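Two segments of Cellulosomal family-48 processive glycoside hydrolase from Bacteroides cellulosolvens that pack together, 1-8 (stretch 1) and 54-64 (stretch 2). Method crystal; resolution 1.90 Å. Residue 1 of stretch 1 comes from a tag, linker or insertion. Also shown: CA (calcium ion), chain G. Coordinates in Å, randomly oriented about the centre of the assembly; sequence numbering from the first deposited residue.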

# COMPACT_ATOMS: atom_id res chain seq x y z
N MET D 1 16.14 -4.48 -21.17
CA MET D 1 15.49 -3.93 -22.39
C MET D 1 16.00 -2.53 -22.63
O MET D 1 16.74 -1.99 -21.82
CB MET D 1 13.97 -3.88 -22.18
CG MET D 1 13.54 -3.10 -20.92
SD MET D 1 11.75 -3.23 -20.70
CE MET D 1 11.18 -2.43 -22.21
N PHE D 2 15.55 -1.94 -23.72
CA PHE D 2 15.96 -0.62 -24.17
C PHE D 2 15.61 0.49 -23.20
O PHE D 2 16.43 1.32 -22.87
CB PHE D 2 15.26 -0.34 -25.47
CG PHE D 2 15.65 0.98 -26.09
CD1 PHE D 2 17.00 1.36 -26.21
CD2 PHE D 2 14.66 1.85 -26.52
CE1 PHE D 2 17.35 2.60 -26.77
CE2 PHE D 2 15.01 3.08 -27.14
CZ PHE D 2 16.37 3.45 -27.26
N VAL D 3 14.38 0.52 -22.76
CA VAL D 3 13.99 1.48 -21.73
C VAL D 3 14.42 1.10 -20.28
O VAL D 3 14.09 0.03 -19.76
CB VAL D 3 12.46 1.79 -21.79
CG1 VAL D 3 12.16 3.02 -20.94
CG2 VAL D 3 12.03 2.00 -23.27
N LYS D 4 15.13 2.03 -19.64
CA LYS D 4 15.67 1.81 -18.29
C LYS D 4 15.32 3.04 -17.49
O LYS D 4 16.15 3.97 -17.37
CB LYS D 4 17.21 1.60 -18.36
CG LYS D 4 17.67 0.19 -18.93
CD LYS D 4 19.01 -0.30 -18.29
CE LYS D 4 19.86 -1.20 -19.20
NZ LYS D 4 19.20 -2.51 -19.55
N LEU D 5 14.09 3.08 -16.99
CA LEU D 5 13.68 4.17 -16.13
C LEU D 5 14.59 4.21 -14.91
O LEU D 5 15.03 3.16 -14.41
CB LEU D 5 12.24 4.03 -15.67
CG LEU D 5 11.19 3.86 -16.76
CD1 LEU D 5 9.88 3.61 -16.06
CD2 LEU D 5 11.11 5.08 -17.64
N LYS D 6 14.86 5.44 -14.45
CA LYS D 6 15.59 5.71 -13.23
C LYS D 6 14.77 5.09 -12.10
O LYS D 6 13.61 5.45 -11.90
CB LYS D 6 15.74 7.23 -13.04
CG LYS D 6 16.75 7.71 -11.98
CD LYS D 6 17.46 8.98 -12.46
CE LYS D 6 18.58 9.47 -11.49
NZ LYS D 6 18.05 10.03 -10.22
N GLY D 7 15.35 4.11 -11.43
CA GLY D 7 14.68 3.48 -10.30
C GLY D 7 14.07 2.14 -10.67
O GLY D 7 13.61 1.40 -9.80
N ASP D 8 14.06 1.83 -11.96
CA ASP D 8 13.58 0.51 -12.41
C ASP D 8 14.66 -0.59 -12.17
O ASP D 8 15.33 -1.02 -13.12
CB ASP D 8 13.21 0.57 -13.91
CG ASP D 8 12.44 -0.67 -14.38
OD1 ASP D 8 12.01 -1.44 -13.49
OD2 ASP D 8 12.26 -0.87 -15.60
CA CA G . 10.56 -2.35 -11.78
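Stretch 2, residues 54-64: IILAQYFGKTK

Segments far apart in sequence often pack through a few well-placed side chains rather than through a continuous backbone pairing, and two segments of one chain, their touching residues at least 49 positions apart, are a compact example. Stretch 1 has no regular helix or strand, and stretch 2 is the end of a helix followed by a loop. No backbone hydrogen bond joins them; one side-chain hydrogen bond and a set of van der Waals contacts, many of them made by aliphatic carbons, bury 485 Å², both sides summed. The two run in opposite senses, for the CA of Gly-7 lies nearest that of Leu-56, 5.5 Å away, whereas the CA of the earlier Leu-5 lies nearest that of the later Lys-64, at 7.1 Å.

Stretch 2 enters already helical and stays so through Tyr-59. Ile-54 itself stays out of reach. Ile-55 directs its CA-to-CB bond toward stretch 1 in the m, t rotamer, and its CG2 lies 3.9 Å from NZ of Lys-6, though little of the residue is covered. Leu-56 is buried. Its CA-to-CB bond points sideways, but with chi1 t and chi2 p the end of the side chain comes nearer, placing CD1 3.3 Å from O of Gly-7. The absence of a side chain at Gly-7 matters here: an ideal CB would fall 2.9 Å from CD1 of Leu-56, a clash. The backbone angles of Gly-7, 102/-9, in the type II turn from Leu-5 to Asp-8, call for glycine independently. That turn is closed by a hydrogen bond from Asp-8 N to Leu-5 O, 3.0 Å.

Ala-57 and Gln-58 make no contact, and the next turn of the helix brings up Tyr-59, with chi1 m. The Lys-6 side chain, with chi1 and chi3 t but chi4 m, uses this residue twice. Its CB lies over one face of the ring, 4.1 Å from the centroid of the Tyr-59 ring and 12° off the normal, a CH-pi contact; farther out, NZ of Lys-6 donates a hydrogen bond of 2.9 Å to OH of Tyr-59. A single lysine thus combines an aliphatic contact with a polar one.

Phe-60 is the first residue to leave helical angles, and its CA-to-CB bond points away from stretch 1. A second type II turn, Tyr-59 to Lys-62, redirects the chain, closed by Lys-62 N to Tyr-59 O at 3.0 Å. Gly-61, at 100/-15, again adopts angles that call for glycine, although here nothing of stretch 1 is near.

Beyond the turn the loop passes along Leu-5. NZ of Lys-62 lies 4.3 Å from Leu-5 CD2. Thr-63 points its CA-to-CB bond away, and Leu-5 meets its backbone, with CD1 3.9 Å from Thr-63 C; the same CD1 is 3.7 Å from Lys-64 N. Lys-64 then reaches the beginning of stretch 1. Its CB is 3.9 Å from CG1 of Val-3, and its CE is 3.5 Å from CE of Met-1, a residue derived from the expression tag. The contact ends in aliphatic packing against Lys-64.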

# COMPACT_ATOMS: atom_id res chain seq x y z
N ILE D 54 14.82 7.85 -0.86
CA ILE D 54 14.13 9.13 -1.03
C ILE D 54 14.03 9.48 -2.50
O ILE D 54 12.95 9.89 -2.98
CB ILE D 54 14.79 10.28 -0.21
CG1 ILE D 54 14.83 9.88 1.26
CG2 ILE D 54 14.05 11.62 -0.43
CD1 ILE D 54 13.61 9.07 1.73
N ILE D 55 15.16 9.28 -3.20
CA ILE D 55 15.24 9.42 -4.65
C ILE D 55 14.31 8.42 -5.34
O ILE D 55 13.54 8.82 -6.21
CB ILE D 55 16.68 9.25 -5.15
CG1 ILE D 55 17.59 10.34 -4.56
CG2 ILE D 55 16.73 9.24 -6.67
CD1 ILE D 55 19.07 10.19 -4.91
N LEU D 56 14.40 7.14 -4.97
CA LEU D 56 13.54 6.08 -5.54
C LEU D 56 12.05 6.43 -5.42
O LEU D 56 11.26 6.13 -6.31
CB LEU D 56 13.86 4.70 -4.92
CG LEU D 56 13.41 3.35 -5.56
CD1 LEU D 56 13.58 3.31 -7.06
CD2 LEU D 56 14.13 2.13 -4.94
N ALA D 57 11.70 7.11 -4.34
CA ALA D 57 10.31 7.48 -4.05
C ALA D 57 9.81 8.61 -4.95
O ALA D 57 8.60 8.73 -5.18
CB ALA D 57 10.13 7.83 -2.57
N GLN D 58 10.75 9.42 -5.46
CA GLN D 58 10.46 10.46 -6.47
C GLN D 58 9.88 9.78 -7.70
O GLN D 58 8.94 10.27 -8.33
CB GLN D 58 11.75 11.20 -6.92
CG GLN D 58 12.40 12.14 -5.91
CD GLN D 58 13.77 12.64 -6.39
OE1 GLN D 58 14.22 12.32 -7.50
NE2 GLN D 58 14.45 13.41 -5.55
N TYR D 59 10.46 8.63 -8.03
CA TYR D 59 10.09 7.89 -9.23
C TYR D 59 9.00 6.85 -9.00
O TYR D 59 8.39 6.38 -9.96
CB TYR D 59 11.34 7.25 -9.78
CG TYR D 59 12.41 8.28 -10.02
CD1 TYR D 59 12.25 9.27 -10.99
CD2 TYR D 59 13.59 8.25 -9.29
CE1 TYR D 59 13.24 10.20 -11.23
CE2 TYR D 59 14.59 9.17 -9.52
CZ TYR D 59 14.41 10.15 -10.49
OH TYR D 59 15.42 11.06 -10.72
N PHE D 60 8.77 6.50 -7.73
CA PHE D 60 7.71 5.54 -7.38
C PHE D 60 6.40 5.75 -8.18
O PHE D 60 5.80 6.80 -8.11
CB PHE D 60 7.42 5.62 -5.88
CG PHE D 60 6.50 4.52 -5.39
CD1 PHE D 60 6.99 3.23 -5.19
CD2 PHE D 60 5.15 4.79 -5.11
CE1 PHE D 60 6.16 2.22 -4.70
CE2 PHE D 60 4.31 3.77 -4.63
CZ PHE D 60 4.82 2.48 -4.43
N GLY D 61 5.96 4.73 -8.93
CA GLY D 61 4.71 4.83 -9.69
C GLY D 61 4.84 5.15 -11.19
O GLY D 61 3.86 4.97 -11.93
N LYS D 62 6.02 5.61 -11.63
CA LYS D 62 6.32 5.89 -13.05
C LYS D 62 6.25 4.62 -13.90
O LYS D 62 6.61 3.55 -13.42
CB LYS D 62 7.71 6.52 -13.22
CG LYS D 62 7.79 7.98 -12.84
CD LYS D 62 9.08 8.62 -13.30
CE LYS D 62 9.18 8.60 -14.83
NZ LYS D 62 10.59 8.67 -15.32
N THR D 63 5.74 4.72 -15.13
CA THR D 63 5.73 3.61 -16.10
C THR D 63 6.24 4.12 -17.47
O THR D 63 6.03 5.29 -17.81
CB THR D 63 4.33 2.94 -16.26
OG1 THR D 63 3.48 3.79 -17.02
CG2 THR D 63 3.64 2.61 -14.91
N LYS D 64 6.89 3.25 -18.24
CA LYS D 64 7.43 3.62 -19.55
C LYS D 64 6.33 3.83 -20.59
O LYS D 64 5.18 3.41 -20.37
CB LYS D 64 8.43 2.56 -20.04
CG LYS D 64 7.76 1.23 -20.40
CD LYS D 64 8.76 0.20 -20.94
CE LYS D 64 8.06 -1.13 -21.18
NZ LYS D 64 7.19 -1.09 -22.39
O HOH W 1 9.08 -3.83 -10.50